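Local coordinates for DNA polymerase sliding clamp (Archaeoglobus fulgidus, PDB 1RWZ), which probably serves as a ring-shaped homotrimeric platform that encircles DNA and tethers the replicative polymerase and other DNA-processing proteins to it, at residues P128-D134 / L181-G187; V19-A25 / V69-F75; R26-K32 / I61-I67. All blocks are in the same frame, centred on the assembly; numbering follows the deposited sequence.

How the contacts relate
From the N terminus, contact 2 (19-25 with 69-75) opens at the end of helix 8-19 and runs into strand 24-30; contact 3 (26-32 with 61-67) opens next and closes first, so it lies within the larger loop that contact 2 completes. Both use the antiparallel strands 24-30 and 65-70, and they touch where Val69 CG2 packs 3.8 Å from Ile27 CG1. Contact 1 (128-134 with 181-187) follows in series and closes a separate loop of 46 residues in the C-terminal domain. Strands 65-70 and 183-184 are the outermost strands, within the chain, of one sheet spanning both domains, so contacts 2 and 3 finish one margin and contact 1 the other.

Contact 1: residues P128-D134 / L181-G187; sequences PAKIVMD and LIEFNGG
Val132, Lys130 and Glu183 give up the most surface where strand 129-134 runs antiparallel to short strand 183-184; segments 128-134 and 181-187 bury 593 Å² between them. The register pairs Ile131 with Phe184 (non-hydrogen-bonded, CA-CA 4.8 Å) and Val132 with Glu183 (hydrogen-bonded, CA-CA 4.9 Å). Val132 N donates to Glu183 O at 2.8 Å, whereas Val132 O takes Ile182 N at 3.0 Å and, weakly, Glu183 N at 3.5 Å. Two residues face one: Ile182 has helical phi/psi (-71/-42). Val132 (chi1 t) lays CG2 3.6 Å from Glu183 CB. Lys130, trans throughout, forms a salt bridge along the same face, NZ to Glu183 OE1 3.3 Å. On the other face Ile131 CG1 meets the edge of the Phe184 ring at CE1 (3.6 Å), and Ile131 CG2 lies 3.7 Å from Leu181 CD2. Asn185 N donates to Lys130 O (3.3 Å), and its side chain (chi1 p) imitates backbone: ND2 donates to Pro128 O (2.8 Å), OD1 accepts from Lys130 N (2.9 Å) and Gly187 N (3.1 Å), the latter an Asx turn. Strand 210-215 pairs with the other edge of strand 129-134. A classic beta bulge followed by an Asx turn thus borders the sliding clamp's domain-spanning sheet.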
loop_
_atom_site.group_PDB
_atom_site.type_symbol
_atom_site.label_atom_id
_atom_site.label_comp_id
_atom_site.label_asym_id
_atom_site.label_seq_id
_atom_site.Cartn_x
_atom_site.Cartn_y
_atom_site.Cartn_z
ATOM N N PRO A 128 19.453 -36.638 -4.142
ATOM C CA PRO A 128 18.838 -37.386 -5.241
ATOM C C PRO A 128 17.755 -36.708 -6.076
ATOM O O PRO A 128 17.570 -37.059 -7.239
ATOM C CB PRO A 128 18.308 -38.632 -4.541
ATOM C CG PRO A 128 17.861 -38.086 -3.227
ATOM C CD PRO A 128 19.019 -37.181 -2.839
ATOM N N ALA A 129 17.036 -35.754 -5.496
ATOM C CA ALA A 129 15.959 -35.085 -6.222
ATOM C C ALA A 129 16.307 -33.675 -6.674
ATOM O O ALA A 129 16.843 -32.879 -5.904
ATOM C CB ALA A 129 14.701 -35.052 -5.362
ATOM N N LYS A 130 15.994 -33.373 -7.930
ATOM C CA LYS A 130 16.252 -32.051 -8.491
ATOM C C LYS A 130 14.960 -31.587 -9.148
ATOM O O LYS A 130 14.443 -32.248 -10.050
ATOM C CB LYS A 130 17.367 -32.110 -9.535
ATOM C CG LYS A 130 17.715 -30.745 -10.110
ATOM C CD LYS A 130 18.782 -30.850 -11.186
ATOM C CE LYS A 130 19.039 -29.492 -11.822
ATOM N NZ LYS A 130 20.044 -29.593 -12.920
ATOM N N ILE A 131 14.452 -30.448 -8.689
ATOM C CA ILE A 131 13.201 -29.898 -9.191
ATOM C C ILE A 131 13.409 -28.457 -9.638
ATOM O O ILE A 131 13.899 -27.637 -8.866
ATOM C CB ILE A 131 12.114 -29.910 -8.078
ATOM C CG1 ILE A 131 11.973 -31.316 -7.487
ATOM C CG2 ILE A 131 10.783 -29.449 -8.639
ATOM C CD1 ILE A 131 12.635 -31.481 -6.126
ATOM N N VAL A 132 13.040 -28.152 -10.879
ATOM C CA VAL A 132 13.180 -26.792 -11.396
ATOM C C VAL A 132 11.786 -26.253 -11.703
ATOM O O VAL A 132 11.007 -26.885 -12.424
ATOM C CB VAL A 132 14.053 -26.753 -12.674
ATOM C CG1 VAL A 132 14.221 -25.306 -13.150
ATOM C CG2 VAL A 132 15.418 -27.361 -12.384
ATOM N N MET A 133 11.472 -25.091 -11.139
ATOM C CA MET A 133 10.159 -24.480 -11.315
ATOM C C MET A 133 10.244 -22.966 -11.231
ATOM O O MET A 133 11.322 -22.398 -11.051
ATOM C CB MET A 133 9.202 -24.985 -10.226
ATOM C CG MET A 133 9.651 -24.633 -8.807
ATOM S SD MET A 133 8.606 -25.360 -7.515
ATOM C CE MET A 133 7.085 -24.512 -7.837
ATOM N N ASP A 134 9.096 -22.314 -11.369
ATOM C CA ASP A 134 9.035 -20.863 -11.272
ATOM C C ASP A 134 9.041 -20.503 -9.790
ATOM O O ASP A 134 8.284 -21.079 -9.013
ATOM C CB ASP A 134 7.749 -20.347 -11.905
ATOM C CG ASP A 134 7.646 -18.840 -11.845
ATOM O OD1 ASP A 134 8.245 -18.170 -12.708
ATOM O OD2 ASP A 134 6.980 -18.329 -10.921
ATOM N N LEU A 181 6.534 -29.298 -14.472
ATOM C CA LEU A 181 7.783 -28.682 -14.026
ATOM C C LEU A 181 8.681 -28.332 -15.205
ATOM O O LEU A 181 8.554 -28.915 -16.279
ATOM C CB LEU A 181 8.518 -29.642 -13.086
ATOM C CG LEU A 181 7.776 -29.948 -11.780
ATOM C CD1 LEU A 181 8.373 -31.179 -11.115
ATOM C CD2 LEU A 181 7.857 -28.732 -10.863
ATOM N N ILE A 182 9.592 -27.383 -15.000
ATOM C CA ILE A 182 10.515 -26.976 -16.057
ATOM C C ILE A 182 11.530 -28.093 -16.294
ATOM O O ILE A 182 11.863 -28.415 -17.435
ATOM C CB ILE A 182 11.239 -25.663 -15.683
ATOM C CG1 ILE A 182 10.211 -24.537 -15.531
ATOM C CG2 ILE A 182 12.268 -25.303 -16.752
ATOM C CD1 ILE A 182 10.782 -23.224 -15.015
ATOM N N GLU A 183 12.017 -28.678 -15.204
ATOM C CA GLU A 183 12.968 -29.785 -15.253
ATOM C C GLU A 183 12.727 -30.604 -13.988
ATOM O O GLU A 183 12.459 -30.041 -12.928
ATOM C CB GLU A 183 14.415 -29.273 -15.291
ATOM C CG GLU A 183 15.454 -30.392 -15.281
ATOM C CD GLU A 183 16.888 -29.889 -15.365
ATOM O OE1 GLU A 183 17.809 -30.695 -15.108
ATOM O OE2 GLU A 183 17.100 -28.699 -15.691
ATOM N N PHE A 184 12.809 -31.925 -14.100
ATOM C CA PHE A 184 12.568 -32.802 -12.958
ATOM C C PHE A 184 13.234 -34.148 -13.212
ATOM O O PHE A 184 13.074 -34.725 -14.286
ATOM C CB PHE A 184 11.063 -32.993 -12.777
ATOM C CG PHE A 184 10.691 -33.843 -11.597
ATOM C CD1 PHE A 184 11.098 -33.489 -10.311
ATOM C CD2 PHE A 184 9.903 -34.977 -11.766
ATOM C CE1 PHE A 184 10.718 -34.255 -9.205
ATOM C CE2 PHE A 184 9.517 -35.748 -10.672
ATOM C CZ PHE A 184 9.926 -35.386 -9.387
ATOM N N ASN A 185 13.961 -34.660 -12.224
ATOM C CA ASN A 185 14.653 -35.931 -12.402
ATOM C C ASN A 185 13.961 -37.129 -11.750
ATOM O O ASN A 185 14.468 -38.248 -11.804
ATOM C CB ASN A 185 16.097 -35.800 -11.905
ATOM C CG ASN A 185 16.206 -35.832 -10.395
ATOM O OD1 ASN A 185 15.254 -35.524 -9.681
ATOM N ND2 ASN A 185 17.382 -36.192 -9.901
ATOM N N GLY A 186 12.801 -36.891 -11.145
ATOM C CA GLY A 186 12.047 -37.964 -10.517
ATOM C C GLY A 186 12.686 -38.633 -9.311
ATOM O O GLY A 186 12.266 -39.723 -8.915
ATOM N N GLY A 187 13.692 -37.992 -8.726
ATOM C CA GLY A 187 14.359 -38.558 -7.567
ATOM C C GLY A 187 13.423 -38.711 -6.382
ATOM O O GLY A 187 12.506 -37.914 -6.198
#

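Contact 2: residues V19-A25 / V69-F75; sequences VALVSEA and VDMDRIF
The start of strand 24-30 pairs antiparallel with the end of strand 65-70, just before the latter turns into helix 71-78. Glu24 opposes Asp70 in a non-hydrogen-bonded pair (CA-CA 4.6 Å) and Ala25 opposes Val69 in a hydrogen-bonded one (5.5 Å), with Ala25 N to Val69 O at 3.0 Å and Val69 N to Ala25 O at 2.9 Å. Past this pair, Ser23 O receives two weak hydrogen bonds from the helix start, Met71 N at 2.8 Å and Asp72 N at 3.4 Å. Asp70 (chi1 t) is the N-cap: its OD1 accepts from Arg73 N at 3.1 Å, while OD2 forms a salt bridge with Arg73 NE at 3.5 Å. Ile74 N hydrogen-bonds to Asp70 O (3.2 Å) and Phe75 N to Met71 O (2.9 Å). Water 1 donates to Val19 O (3.0 Å) and Asp72 OD1 (3.2 Å), linking helix 8-19 to helix 71-78. Val19 CG1 lies over the Phe75 ring face, a CH-pi contact 4.1 Å from the centroid, and Met71 (mmm) brings CG within 3.9 Å of Ala25 CB. Helix 8-19 also covers Met71 and Phe75, strand 104-109 packs on Ile74, and Arg73 also forms a salt bridge with Asp170 of a neighbouring subunit.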
loop_
_atom_site.group_PDB
_atom_site.type_symbol
_atom_site.label_atom_id
_atom_site.label_comp_id
_atom_site.label_asym_id
_atom_site.label_seq_id
_atom_site.Cartn_x
_atom_site.Cartn_y
_atom_site.Cartn_z
ATOM N N VAL A 19 20.890 -9.758 4.176
ATOM C CA VAL A 19 20.485 -9.182 5.454
ATOM C C VAL A 19 19.340 -9.967 6.093
ATOM O O VAL A 19 19.069 -9.832 7.288
ATOM C CB VAL A 19 20.090 -7.681 5.297
ATOM C CG1 VAL A 19 18.719 -7.556 4.666
ATOM C CG2 VAL A 19 20.137 -6.986 6.654
ATOM N N ALA A 20 18.670 -10.794 5.299
ATOM C CA ALA A 20 17.581 -11.604 5.822
ATOM C C ALA A 20 18.126 -12.539 6.905
ATOM O O ALA A 20 17.406 -12.913 7.833
ATOM C CB ALA A 20 16.946 -12.418 4.697
ATOM N N LEU A 21 19.399 -12.904 6.785
ATOM C CA LEU A 21 20.025 -13.807 7.748
ATOM C C LEU A 21 21.055 -13.170 8.676
ATOM O O LEU A 21 21.127 -13.533 9.849
ATOM C CB LEU A 21 20.689 -14.987 7.025
ATOM C CG LEU A 21 19.803 -15.924 6.199
ATOM C CD1 LEU A 21 20.641 -17.116 5.742
ATOM C CD2 LEU A 21 18.614 -16.396 7.023
ATOM N N VAL A 22 21.856 -12.237 8.163
ATOM C CA VAL A 22 22.893 -11.602 8.978
ATOM C C VAL A 22 22.958 -10.083 8.827
ATOM O O VAL A 22 22.502 -9.527 7.829
ATOM C CB VAL A 22 24.293 -12.181 8.649
ATOM C CG1 VAL A 22 24.333 -13.676 8.977
ATOM C CG2 VAL A 22 24.622 -11.958 7.179
ATOM N N SER A 23 23.545 -9.416 9.818
ATOM C CA SER A 23 23.656 -7.962 9.792
ATOM C C SER A 23 25.023 -7.493 9.305
ATOM O O SER A 23 25.217 -6.309 9.022
ATOM C CB SER A 23 23.371 -7.389 11.183
ATOM O OG SER A 23 24.318 -7.853 12.123
ATOM N N GLU A 24 25.970 -8.422 9.217
ATOM C CA GLU A 24 27.318 -8.129 8.741
ATOM C C GLU A 24 27.725 -9.293 7.857
ATOM O O GLU A 24 27.278 -10.420 8.071
ATOM C CB GLU A 24 28.320 -8.054 9.892
ATOM C CG GLU A 24 27.919 -7.196 11.065
ATOM C CD GLU A 24 29.000 -7.171 12.122
ATOM O OE1 GLU A 24 29.470 -8.263 12.510
ATOM O OE2 GLU A 24 29.383 -6.067 12.563
ATOM N N ALA A 25 28.587 -9.037 6.882
ATOM C CA ALA A 25 29.019 -10.105 5.996
ATOM C C ALA A 25 30.295 -9.781 5.246
ATOM O O ALA A 25 30.625 -8.613 5.026
ATOM C CB ALA A 25 27.905 -10.433 5.003
ATOM N N VAL A 69 31.284 -5.816 5.382
ATOM C CA VAL A 69 30.221 -4.836 5.225
ATOM C C VAL A 69 29.082 -4.920 6.233
ATOM O O VAL A 69 28.619 -6.008 6.585
ATOM C CB VAL A 69 29.610 -4.943 3.805
ATOM C CG1 VAL A 69 28.590 -3.843 3.586
ATOM C CG2 VAL A 69 30.707 -4.868 2.763
ATOM N N ASP A 70 28.640 -3.755 6.697
ATOM C CA ASP A 70 27.516 -3.670 7.621
ATOM C C ASP A 70 26.302 -3.777 6.706
ATOM O O ASP A 70 25.926 -2.807 6.042
ATOM C CB ASP A 70 27.499 -2.312 8.325
ATOM C CG ASP A 70 26.373 -2.190 9.336
ATOM O OD1 ASP A 70 25.274 -2.735 9.092
ATOM O OD2 ASP A 70 26.583 -1.533 10.378
ATOM N N MET A 71 25.693 -4.956 6.660
ATOM C CA MET A 71 24.546 -5.173 5.793
ATOM C C MET A 71 23.289 -4.396 6.171
ATOM O O MET A 71 22.495 -4.057 5.298
ATOM C CB MET A 71 24.238 -6.668 5.704
ATOM C CG MET A 71 25.381 -7.486 5.117
ATOM S SD MET A 71 25.972 -6.856 3.526
ATOM C CE MET A 71 24.607 -7.293 2.479
ATOM N N ASP A 72 23.091 -4.115 7.456
ATOM C CA ASP A 72 21.911 -3.351 7.849
ATOM C C ASP A 72 21.988 -1.963 7.213
ATOM O O ASP A 72 20.988 -1.443 6.719
ATOM C CB ASP A 72 21.812 -3.204 9.371
ATOM C CG ASP A 72 21.506 -4.513 10.073
ATOM O OD1 ASP A 72 20.705 -5.311 9.541
ATOM O OD2 ASP A 72 22.056 -4.734 11.170
ATOM N N ARG A 73 23.180 -1.371 7.219
ATOM C CA ARG A 73 23.372 -0.043 6.638
ATOM C C ARG A 73 23.173 -0.019 5.128
ATOM O O ARG A 73 22.443 0.827 4.612
ATOM C CB ARG A 73 24.765 0.494 6.964
ATOM C CG ARG A 73 24.954 0.892 8.411
ATOM C CD ARG A 73 26.305 1.562 8.614
ATOM N NE ARG A 73 26.518 1.966 10.000
ATOM C CZ ARG A 73 25.802 2.892 10.634
ATOM N NH1 ARG A 73 24.819 3.523 10.007
ATOM N NH2 ARG A 73 26.068 3.181 11.902
ATOM N N ILE A 74 23.828 -0.935 4.418
ATOM C CA ILE A 74 23.691 -0.983 2.968
ATOM C C ILE A 74 22.229 -1.211 2.606
ATOM O O ILE A 74 21.722 -0.645 1.638
ATOM C CB ILE A 74 24.555 -2.109 2.341
ATOM C CG1 ILE A 74 26.037 -1.855 2.623
ATOM C CG2 ILE A 74 24.321 -2.172 0.834
ATOM C CD1 ILE A 74 26.555 -0.534 2.090
ATOM N N PHE A 75 21.543 -2.036 3.391
ATOM C CA PHE A 75 20.140 -2.308 3.127
ATOM C C PHE A 75 19.322 -1.037 3.325
ATOM O O PHE A 75 18.447 -0.717 2.522
ATOM C CB PHE A 75 19.616 -3.403 4.058
ATOM C CG PHE A 75 18.179 -3.765 3.813
ATOM C CD1 PHE A 75 17.751 -4.133 2.541
ATOM C CD2 PHE A 75 17.255 -3.746 4.851
ATOM C CE1 PHE A 75 16.422 -4.476 2.305
ATOM C CE2 PHE A 75 15.925 -4.088 4.624
ATOM C CZ PHE A 75 15.509 -4.455 3.349
HETATM O O HOH W 1 20.129 -8.418 9.712
#

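Contact 3: residues R26-K32 / I61-I67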
loop_
_atom_site.group_PDB
_atom_site.type_symbol
_atom_site.label_atom_id
_atom_site.label_comp_id
_atom_site.label_asym_id
_atom_site.label_seq_id
_atom_site.Cartn_x
_atom_site.Cartn_y
_atom_site.Cartn_z
ATOM N N ARG A 26 31.021 -10.828 4.864
ATOM C CA ARG A 26 32.241 -10.662 4.092
ATOM C C ARG A 26 31.830 -10.713 2.630
ATOM O O ARG A 26 31.124 -11.632 2.217
ATOM C CB ARG A 26 33.228 -11.805 4.343
ATOM C CG ARG A 26 33.932 -11.796 5.689
ATOM C CD ARG A 26 35.115 -12.767 5.645
ATOM N NE ARG A 26 35.701 -13.011 6.960
ATOM C CZ ARG A 26 35.043 -13.558 7.975
ATOM N NH1 ARG A 26 33.777 -13.916 7.823
ATOM N NH2 ARG A 26 35.650 -13.751 9.138
ATOM N N ILE A 27 32.263 -9.729 1.854
ATOM C CA ILE A 27 31.949 -9.691 0.430
ATOM C C ILE A 27 33.251 -9.873 -0.331
ATOM O O ILE A 27 34.190 -9.096 -0.164
ATOM C CB ILE A 27 31.324 -8.345 0.014
ATOM C CG1 ILE A 27 30.091 -8.053 0.873
ATOM C CG2 ILE A 27 30.973 -8.379 -1.469
ATOM C CD1 ILE A 27 29.036 -9.116 0.827
ATOM N N HIS A 28 33.302 -10.903 -1.165
ATOM C CA HIS A 28 34.496 -11.198 -1.941
ATOM C C HIS A 28 34.360 -10.725 -3.378
ATOM O O HIS A 28 33.402 -11.079 -4.066
ATOM C CB HIS A 28 34.756 -12.707 -1.964
ATOM C CG HIS A 28 34.845 -13.334 -0.607
ATOM N ND1 HIS A 28 36.003 -13.332 0.140
ATOM C CD2 HIS A 28 33.914 -13.968 0.144
ATOM C CE1 HIS A 28 35.781 -13.937 1.294
ATOM N NE2 HIS A 28 34.522 -14.331 1.321
ATOM N N PHE A 29 35.314 -9.917 -3.823
ATOM C CA PHE A 29 35.327 -9.467 -5.202
ATOM C C PHE A 29 36.398 -10.321 -5.860
ATOM O O PHE A 29 37.598 -10.065 -5.718
ATOM C CB PHE A 29 35.671 -7.984 -5.303
ATOM C CG PHE A 29 34.539 -7.083 -4.914
ATOM C CD1 PHE A 29 34.306 -6.770 -3.579
ATOM C CD2 PHE A 29 33.675 -6.580 -5.881
ATOM C CE1 PHE A 29 33.225 -5.969 -3.212
ATOM C CE2 PHE A 29 32.591 -5.779 -5.525
ATOM C CZ PHE A 29 32.365 -5.473 -4.189
ATOM N N LEU A 30 35.950 -11.361 -6.555
ATOM C CA LEU A 30 36.849 -12.296 -7.221
ATOM C C LEU A 30 36.958 -11.994 -8.706
ATOM O O LEU A 30 36.155 -11.245 -9.253
ATOM C CB LEU A 30 36.335 -13.723 -7.027
ATOM C CG LEU A 30 35.946 -14.110 -5.598
ATOM C CD1 LEU A 30 35.342 -15.504 -5.606
ATOM C CD2 LEU A 30 37.163 -14.049 -4.686
ATOM N N GLU A 31 37.952 -12.580 -9.361
ATOM C CA GLU A 31 38.123 -12.352 -10.786
ATOM C C GLU A 31 36.863 -12.761 -11.547
ATOM O O GLU A 31 36.478 -12.111 -12.520
ATOM C CB GLU A 31 39.328 -13.137 -11.313
ATOM C CG GLU A 31 40.669 -12.620 -10.806
ATOM C CD GLU A 31 40.997 -11.218 -11.308
ATOM O OE1 GLU A 31 41.995 -10.637 -10.829
ATOM O OE2 GLU A 31 40.267 -10.695 -12.181
ATOM N N LYS A 32 36.214 -13.824 -11.081
ATOM C CA LYS A 32 35.010 -14.339 -11.726
ATOM C C LYS A 32 33.725 -13.595 -11.353
ATOM O O LYS A 32 32.691 -13.771 -12.004
ATOM C CB LYS A 32 34.851 -15.828 -11.403
ATOM C CG LYS A 32 34.447 -16.122 -9.960
ATOM C CD LYS A 32 35.268 -17.263 -9.348
ATOM C CE LYS A 32 36.563 -16.760 -8.694
ATOM N NZ LYS A 32 37.490 -16.044 -9.623
ATOM N N ILE A 61 38.443 -4.773 -11.197
ATOM C CA ILE A 61 39.147 -4.977 -9.941
ATOM C C ILE A 61 40.625 -5.192 -10.238
ATOM O O ILE A 61 40.984 -5.713 -11.294
ATOM C CB ILE A 61 38.626 -6.212 -9.165
ATOM C CG1 ILE A 61 38.915 -7.491 -9.952
ATOM C CG2 ILE A 61 37.137 -6.073 -8.898
ATOM C CD1 ILE A 61 38.669 -8.755 -9.159
ATOM N N ASP A 62 41.482 -4.773 -9.314
ATOM C CA ASP A 62 42.914 -4.964 -9.484
ATOM C C ASP A 62 43.200 -6.387 -9.032
ATOM O O ASP A 62 43.361 -7.286 -9.856
ATOM C CB ASP A 62 43.685 -3.950 -8.639
ATOM C CG ASP A 62 43.666 -2.560 -9.246
ATOM O OD1 ASP A 62 43.924 -1.581 -8.514
ATOM O OD2 ASP A 62 43.405 -2.448 -10.463
ATOM N N GLU A 63 43.244 -6.596 -7.723
ATOM C CA GLU A 63 43.476 -7.928 -7.184
ATOM C C GLU A 63 42.179 -8.371 -6.518
ATOM O O GLU A 63 41.318 -7.539 -6.226
ATOM C CB GLU A 63 44.610 -7.912 -6.151
ATOM C CG GLU A 63 44.287 -7.181 -4.851
ATOM C CD GLU A 63 44.311 -5.668 -4.990
ATOM O OE1 GLU A 63 43.965 -4.976 -4.007
ATOM O OE2 GLU A 63 44.681 -5.168 -6.074
ATOM N N GLU A 64 42.025 -9.671 -6.293
ATOM C CA GLU A 64 40.821 -10.162 -5.637
ATOM C C GLU A 64 40.851 -9.601 -4.225
ATOM O O GLU A 64 41.884 -9.644 -3.555
ATOM C CB GLU A 64 40.803 -11.689 -5.607
ATOM C CG GLU A 64 40.854 -12.327 -6.989
ATOM C CD GLU A 64 40.507 -13.800 -6.958
ATOM O OE1 GLU A 64 40.992 -14.502 -6.048
ATOM O OE2 GLU A 64 39.756 -14.260 -7.848
ATOM N N LYS A 65 39.725 -9.067 -3.771
ATOM C CA LYS A 65 39.674 -8.473 -2.446
ATOM C C LYS A 65 38.431 -8.848 -1.659
ATOM O O LYS A 65 37.355 -9.042 -2.222
ATOM C CB LYS A 65 39.752 -6.948 -2.564
ATOM C CG LYS A 65 39.746 -6.217 -1.228
ATOM C CD LYS A 65 39.552 -4.719 -1.414
ATOM C CE LYS A 65 40.673 -4.102 -2.231
ATOM N NZ LYS A 65 40.435 -2.649 -2.487
ATOM N N THR A 66 38.597 -8.948 -0.345
ATOM C CA THR A 66 37.500 -9.271 0.550
ATOM C C THR A 66 37.275 -8.066 1.457
ATOM O O THR A 66 38.225 -7.529 2.023
ATOM C CB THR A 66 37.832 -10.486 1.436
ATOM O OG1 THR A 66 38.100 -11.624 0.609
ATOM C CG2 THR A 66 36.666 -10.798 2.366
ATOM N N ILE A 67 36.026 -7.633 1.581
ATOM C CA ILE A 67 35.706 -6.505 2.449
ATOM C C ILE A 67 34.631 -6.919 3.446
ATOM O O ILE A 67 33.872 -7.858 3.200
ATOM C CB ILE A 67 35.200 -5.274 1.644
ATOM C CG1 ILE A 67 33.956 -5.649 0.829
ATOM C CG2 ILE A 67 36.309 -4.751 0.739
ATOM C CD1 ILE A 67 33.290 -4.463 0.149
HETATM O O HOH W 2 42.310 -8.332 -12.034
#
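Phe29 lays its ring edge against Ile67, CE1 to CD1 3.7 Å, and its CB lies 4.3 Å from Ile61 CG2; Ile2 of strand 2-7 packs on the same side chain. Ile27 joins that face, its CB 3.9 Å from Ile67 CG1, and the face is largely apolar, although Lys65 also starts from it and its NZ bonds to Asp93 O. The strands run antiparallel, their directions 160° apart. Regular hydrogen-bonded pairs hold them: Ile27 N to Ile67 O (2.8 Å) and Ile67 N to Ile27 O (2.9 Å), then Phe29 N to Lys65 O (2.7 Å) and Lys65 N to Phe29 O (3.1 Å). On the other face, in the non-hydrogen-bonded pair between them, His28 ND1 and Thr66 OG1 share a hydrogen bond of 2.7 Å, while His28 NE2 is bound by Glu119. Beyond the Phe29-Lys65 pair, Glu64 OE2 accepts from Glu31 N at 2.9 Å and forms a salt bridge with Lys32 NZ at 3.4 Å, its hydrogen bond weak. Water 2 lies 2.6 Å from both Glu31 OE1 and Asp62 O and bridges them. Buried Phe29, Ile27 and Ile67 pack inward, Lys65 being the exception on their face, whereas the His28-Thr66 bond and the Glu64 contacts add polar links to the backbone pairing.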